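Local coordinates for 350aa long hypothetical aspartate-semialdehyde dehydrogenase (Sulfolobus tokodaii, PDB 2EP5), which probably catalyses the NADP-dependent interconversion of malonyl-CoA and 3-oxopropanoate, and belongs to the aspartate-semialdehyde dehydrogenase family, at residues 275-280 with 341-346; 249-254 with 316-321. All blocks are in the same frame, centred on the assembly; numbering follows the deposited sequence.

Interaction 1. Residues 275-280 with 341-346; sequences KNLPTA and VEVMKE
The backbone of 275-280 leaves helix 271-274 through a Schellman motif, with N276 at positive phi as its C-prime residue, and then folds into a type I beta turn from L277 to A280 closed by the A280 N to L277 O bond. This loop, which leads to strand 285-287, is tied to the side of helix 334-347 through E342 and E346, one helical turn apart; the CA atoms of L277 and E342 lie 6.5 Å apart. E342 carries the contact. Its chain, extended beyond CG, brings the carboxylate into the turn, where OE1 takes T279 N on its syn lone pair at 2.8 Å (159°). OE2, less surely placed, takes T279 OG1 at 2.6 Å. The P278 ring meets the carboxylate tip to tip. Beside this, L277 CD1 rests on V343 CG2 at 3.5 Å, the side chains crossing at about a right angle. K275, bent at chi2, lays its CG and CD against the E346 carboxylate, but NZ stays 4.3 Å from OE2 of E346. An alanine in place of E342 would remove both oxygens that receive T279 N and OG1, and is likely to leave the turn less firmly held. H27 and Y29 also touch E342, while V341 and M344 rest on V105 of the parallel sheet. Two donors at a buried carboxylate would probably favour its charged form, whereas the K275–E346 attraction is likely to be loose.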
# COMPACT_ATOMS: atom_id res chain seq x y z
N LYS A 275 41.39 -6.75 0.75
CA LYS A 275 42.08 -5.49 0.54
C LYS A 275 41.33 -4.35 1.21
O LYS A 275 41.71 -3.18 1.08
CB LYS A 275 42.21 -5.20 -0.96
CG LYS A 275 42.86 -6.32 -1.74
CD LYS A 275 44.24 -6.66 -1.21
CE LYS A 275 44.89 -7.75 -2.05
NZ LYS A 275 46.20 -8.18 -1.51
N ASN A 276 40.26 -4.69 1.93
CA ASN A 276 39.45 -3.71 2.62
C ASN A 276 39.12 -2.52 1.74
O ASN A 276 39.42 -1.38 2.08
CB ASN A 276 40.19 -3.20 3.86
CG ASN A 276 40.46 -4.30 4.85
OD1 ASN A 276 41.28 -5.17 4.60
ND2 ASN A 276 39.76 -4.27 5.98
N LEU A 277 38.50 -2.79 0.59
CA LEU A 277 38.14 -1.72 -0.32
C LEU A 277 36.98 -0.94 0.29
O LEU A 277 36.05 -1.53 0.86
CB LEU A 277 37.76 -2.32 -1.69
CG LEU A 277 38.84 -3.22 -2.31
CD1 LEU A 277 38.38 -3.69 -3.68
CD2 LEU A 277 40.16 -2.47 -2.44
N PRO A 278 37.02 0.40 0.19
CA PRO A 278 36.00 1.30 0.73
C PRO A 278 34.53 0.92 0.56
O PRO A 278 33.72 1.16 1.46
CB PRO A 278 36.33 2.65 0.07
CG PRO A 278 37.16 2.29 -1.12
CD PRO A 278 37.99 1.16 -0.61
N THR A 279 34.19 0.33 -0.58
CA THR A 279 32.80 -0.04 -0.84
C THR A 279 32.49 -1.53 -0.59
O THR A 279 31.36 -1.97 -0.78
CB THR A 279 32.41 0.35 -2.27
OG1 THR A 279 32.67 1.75 -2.44
CG2 THR A 279 30.93 0.08 -2.53
N ALA A 280 33.49 -2.28 -0.15
CA ALA A 280 33.31 -3.71 0.13
C ALA A 280 32.78 -3.95 1.54
O ALA A 280 33.37 -3.49 2.52
CB ALA A 280 34.62 -4.45 -0.05
N VAL A 341 35.30 -0.49 -9.76
CA VAL A 341 36.38 0.47 -10.02
C VAL A 341 37.46 0.33 -8.94
O VAL A 341 38.65 0.34 -9.24
CB VAL A 341 35.88 1.94 -10.04
CG1 VAL A 341 37.05 2.87 -10.33
CG2 VAL A 341 34.80 2.12 -11.10
N GLU A 342 37.04 0.21 -7.68
CA GLU A 342 38.01 0.07 -6.59
C GLU A 342 38.91 -1.14 -6.84
O GLU A 342 40.14 -1.06 -6.70
CB GLU A 342 37.30 -0.07 -5.24
CG GLU A 342 36.19 0.96 -5.02
CD GLU A 342 35.61 0.93 -3.62
OE1 GLU A 342 35.64 -0.13 -2.96
OE2 GLU A 342 35.11 1.98 -3.17
N VAL A 343 38.31 -2.26 -7.22
CA VAL A 343 39.07 -3.47 -7.50
C VAL A 343 40.09 -3.25 -8.63
O VAL A 343 41.24 -3.66 -8.52
CB VAL A 343 38.14 -4.64 -7.90
CG1 VAL A 343 38.97 -5.82 -8.40
CG2 VAL A 343 37.27 -5.06 -6.71
N MET A 344 39.63 -2.61 -9.70
CA MET A 344 40.48 -2.33 -10.85
C MET A 344 41.71 -1.52 -10.44
O MET A 344 42.82 -1.79 -10.90
CB MET A 344 39.69 -1.58 -11.93
CG MET A 344 38.64 -2.42 -12.65
SD MET A 344 37.58 -1.46 -13.75
CE MET A 344 38.60 -1.29 -15.21
N LYS A 345 41.52 -0.53 -9.57
CA LYS A 345 42.64 0.28 -9.11
C LYS A 345 43.57 -0.64 -8.31
O LYS A 345 44.78 -0.63 -8.49
CB LYS A 345 42.14 1.43 -8.23
CG LYS A 345 43.25 2.28 -7.61
CD LYS A 345 44.10 2.97 -8.66
CE LYS A 345 45.24 3.77 -8.03
NZ LYS A 345 46.06 4.50 -9.04
N GLU A 346 42.97 -1.45 -7.44
CA GLU A 346 43.72 -2.39 -6.60
C GLU A 346 44.55 -3.38 -7.43
O GLU A 346 45.64 -3.77 -7.02
CB GLU A 346 42.74 -3.16 -5.71
CG GLU A 346 43.36 -4.27 -4.86
CD GLU A 346 44.40 -3.73 -3.90
OE1 GLU A 346 44.26 -2.57 -3.46
OE2 GLU A 346 45.35 -4.48 -3.57

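Interaction 2. Residues 249-254 with 316-321; sequences NIVTNE and ENNVLR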
# COMPACT_ATOMS: atom_id res chain seq x y z
N ASN A 249 15.97 -22.83 -5.56
CA ASN A 249 15.83 -24.26 -5.33
C ASN A 249 16.81 -25.02 -6.20
O ASN A 249 16.65 -25.11 -7.42
CB ASN A 249 14.41 -24.74 -5.65
CG ASN A 249 13.39 -24.27 -4.63
OD1 ASN A 249 12.89 -23.15 -4.71
ND2 ASN A 249 13.08 -25.13 -3.67
N ILE A 250 17.85 -25.56 -5.57
CA ILE A 250 18.83 -26.33 -6.32
C ILE A 250 18.38 -27.79 -6.28
O ILE A 250 18.65 -28.51 -5.31
CB ILE A 250 20.23 -26.17 -5.70
CG1 ILE A 250 20.64 -24.69 -5.76
CG2 ILE A 250 21.24 -27.02 -6.45
CD1 ILE A 250 22.04 -24.39 -5.24
N VAL A 251 17.68 -28.21 -7.33
CA VAL A 251 17.16 -29.58 -7.44
C VAL A 251 18.27 -30.54 -7.84
O VAL A 251 18.69 -30.57 -8.99
CB VAL A 251 16.03 -29.67 -8.50
CG1 VAL A 251 15.35 -31.04 -8.45
CG2 VAL A 251 15.01 -28.55 -8.26
N THR A 252 18.72 -31.34 -6.88
CA THR A 252 19.81 -32.28 -7.13
C THR A 252 19.85 -33.39 -6.09
O THR A 252 19.34 -33.23 -4.98
CB THR A 252 21.17 -31.54 -7.10
OG1 THR A 252 22.23 -32.48 -7.21
CG2 THR A 252 21.31 -30.74 -5.80
N ASN A 253 20.46 -34.52 -6.44
CA ASN A 253 20.57 -35.64 -5.51
C ASN A 253 21.97 -35.70 -4.90
O ASN A 253 22.31 -36.64 -4.19
CB ASN A 253 20.24 -36.95 -6.22
CG ASN A 253 18.74 -37.15 -6.41
OD1 ASN A 253 18.26 -37.37 -7.53
ND2 ASN A 253 18.00 -37.09 -5.31
N GLU A 254 22.78 -34.68 -5.18
CA GLU A 254 24.13 -34.62 -4.61
C GLU A 254 23.99 -34.56 -3.10
O GLU A 254 23.03 -33.98 -2.59
CB GLU A 254 24.87 -33.38 -5.11
CG GLU A 254 25.21 -33.37 -6.59
CD GLU A 254 26.14 -34.51 -6.98
OE1 GLU A 254 27.16 -34.69 -6.28
OE2 GLU A 254 25.85 -35.22 -7.97
N GLU A 316 15.73 -30.74 1.62
CA GLU A 316 14.67 -31.74 1.59
C GLU A 316 15.08 -32.76 0.53
O GLU A 316 16.22 -32.74 0.05
CB GLU A 316 13.33 -31.12 1.22
CG GLU A 316 12.90 -29.98 2.14
CD GLU A 316 11.41 -29.70 2.08
OE1 GLU A 316 10.84 -29.76 0.97
OE2 GLU A 316 10.81 -29.41 3.14
N ASN A 317 14.16 -33.65 0.16
CA ASN A 317 14.48 -34.67 -0.82
C ASN A 317 14.82 -34.09 -2.19
O ASN A 317 14.01 -33.39 -2.81
CB ASN A 317 13.33 -35.67 -0.97
CG ASN A 317 13.70 -36.85 -1.86
OD1 ASN A 317 14.55 -37.67 -1.50
ND2 ASN A 317 13.07 -36.94 -3.03
N ASN A 318 16.04 -34.38 -2.65
CA ASN A 318 16.50 -33.93 -3.96
C ASN A 318 16.49 -32.40 -4.15
O ASN A 318 16.35 -31.92 -5.28
CB ASN A 318 15.66 -34.63 -5.05
CG ASN A 318 16.27 -34.50 -6.45
OD1 ASN A 318 17.48 -34.51 -6.62
ND2 ASN A 318 15.40 -34.41 -7.45
N VAL A 319 16.63 -31.64 -3.07
CA VAL A 319 16.63 -30.19 -3.21
C VAL A 319 17.15 -29.37 -2.03
O VAL A 319 16.84 -29.63 -0.86
CB VAL A 319 15.21 -29.66 -3.56
CG1 VAL A 319 14.25 -29.96 -2.43
CG2 VAL A 319 15.27 -28.16 -3.84
N LEU A 320 17.96 -28.37 -2.36
CA LEU A 320 18.53 -27.47 -1.37
C LEU A 320 17.82 -26.15 -1.63
O LEU A 320 17.95 -25.58 -2.72
CB LEU A 320 20.03 -27.29 -1.60
CG LEU A 320 20.90 -26.61 -0.53
CD1 LEU A 320 21.80 -25.60 -1.22
CD2 LEU A 320 20.06 -25.94 0.54
N ARG A 321 17.07 -25.67 -0.65
CA ARG A 321 16.37 -24.41 -0.82
C ARG A 321 16.93 -23.30 0.06
O ARG A 321 17.49 -23.55 1.13
CB ARG A 321 14.87 -24.55 -0.51
CG ARG A 321 14.12 -23.25 -0.82
CD ARG A 321 12.95 -23.02 0.09
NE ARG A 321 13.30 -23.13 1.50
CZ ARG A 321 12.41 -23.29 2.47
NH1 ARG A 321 11.12 -23.34 2.16
NH2 ARG A 321 12.79 -23.44 3.72
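T252 OG1 is gripped by two hydrogen bonds: it accepts from E254 N at 3.0 Å (167°), which makes an ST turn, and it gives its proton to the backbone O of K169. The first torsion puts OG1 anti to the backbone N, so it reaches the amide two residues on while T252 itself leaves the end of the strand. From the same residue, T252 N donates to N318 O at 2.9 Å, a bent bond (130°) with the donor well above the carbonyl plane. Next to this, strands 249-251 and 319-321 run antiparallel, their axes 4.6 Å apart. I250 and L320 form a hydrogen-bonded pair: I250 N gives to L320 O at 2.9 Å, lying in that carbonyl's plane, and L320 N returns to I250 O at 3.0 Å from above the plane. These are neighbouring central strands of the mixed sheet of the dimerisation domain. N317 and N318 occupy the corners of a type II turn, N318 with positive phi, in the tight hairpin that joins strands 308-316 and 319-326. On one face the CD1 tips of I250 and L320 come within 4.2 Å of each other, where I250 also touches I166 and A167 of helix 164-168. On the other, N249 and R321 lie side by side, with N249 ND2 against R321 CG at 3.6 Å, and V319 CG2 touches N249 ND2 and lies near V251 CG2. The R321 guanidinium runs on past them, NH2 to R312 O and NH1 to T234 OG1 of the second subunit, while N317 ND2 bonds to D230 OD2, and E316 OE1 to T232 OG1, of that same second subunit.

The two contacts do not touch: their centres lie 35 Å apart and their nearest atoms about 24 Å. They are nonetheless interleaved along the chain, since the segments alternate, and strand 319-326 of interaction 2 is followed directly by helix 334-347 of interaction 1. The centre of interaction 2 lies about 27 Å from the centre of the chain, against the second subunit. The centre of interaction 1 lies about 15 Å from the centre of the chain; this contact meets no other subunit, and its helix also rests on V105 of the parallel sheet. Both are away from the predicted catalytic pair C151 and H244, although H244 opens the strand that ends in 249-251.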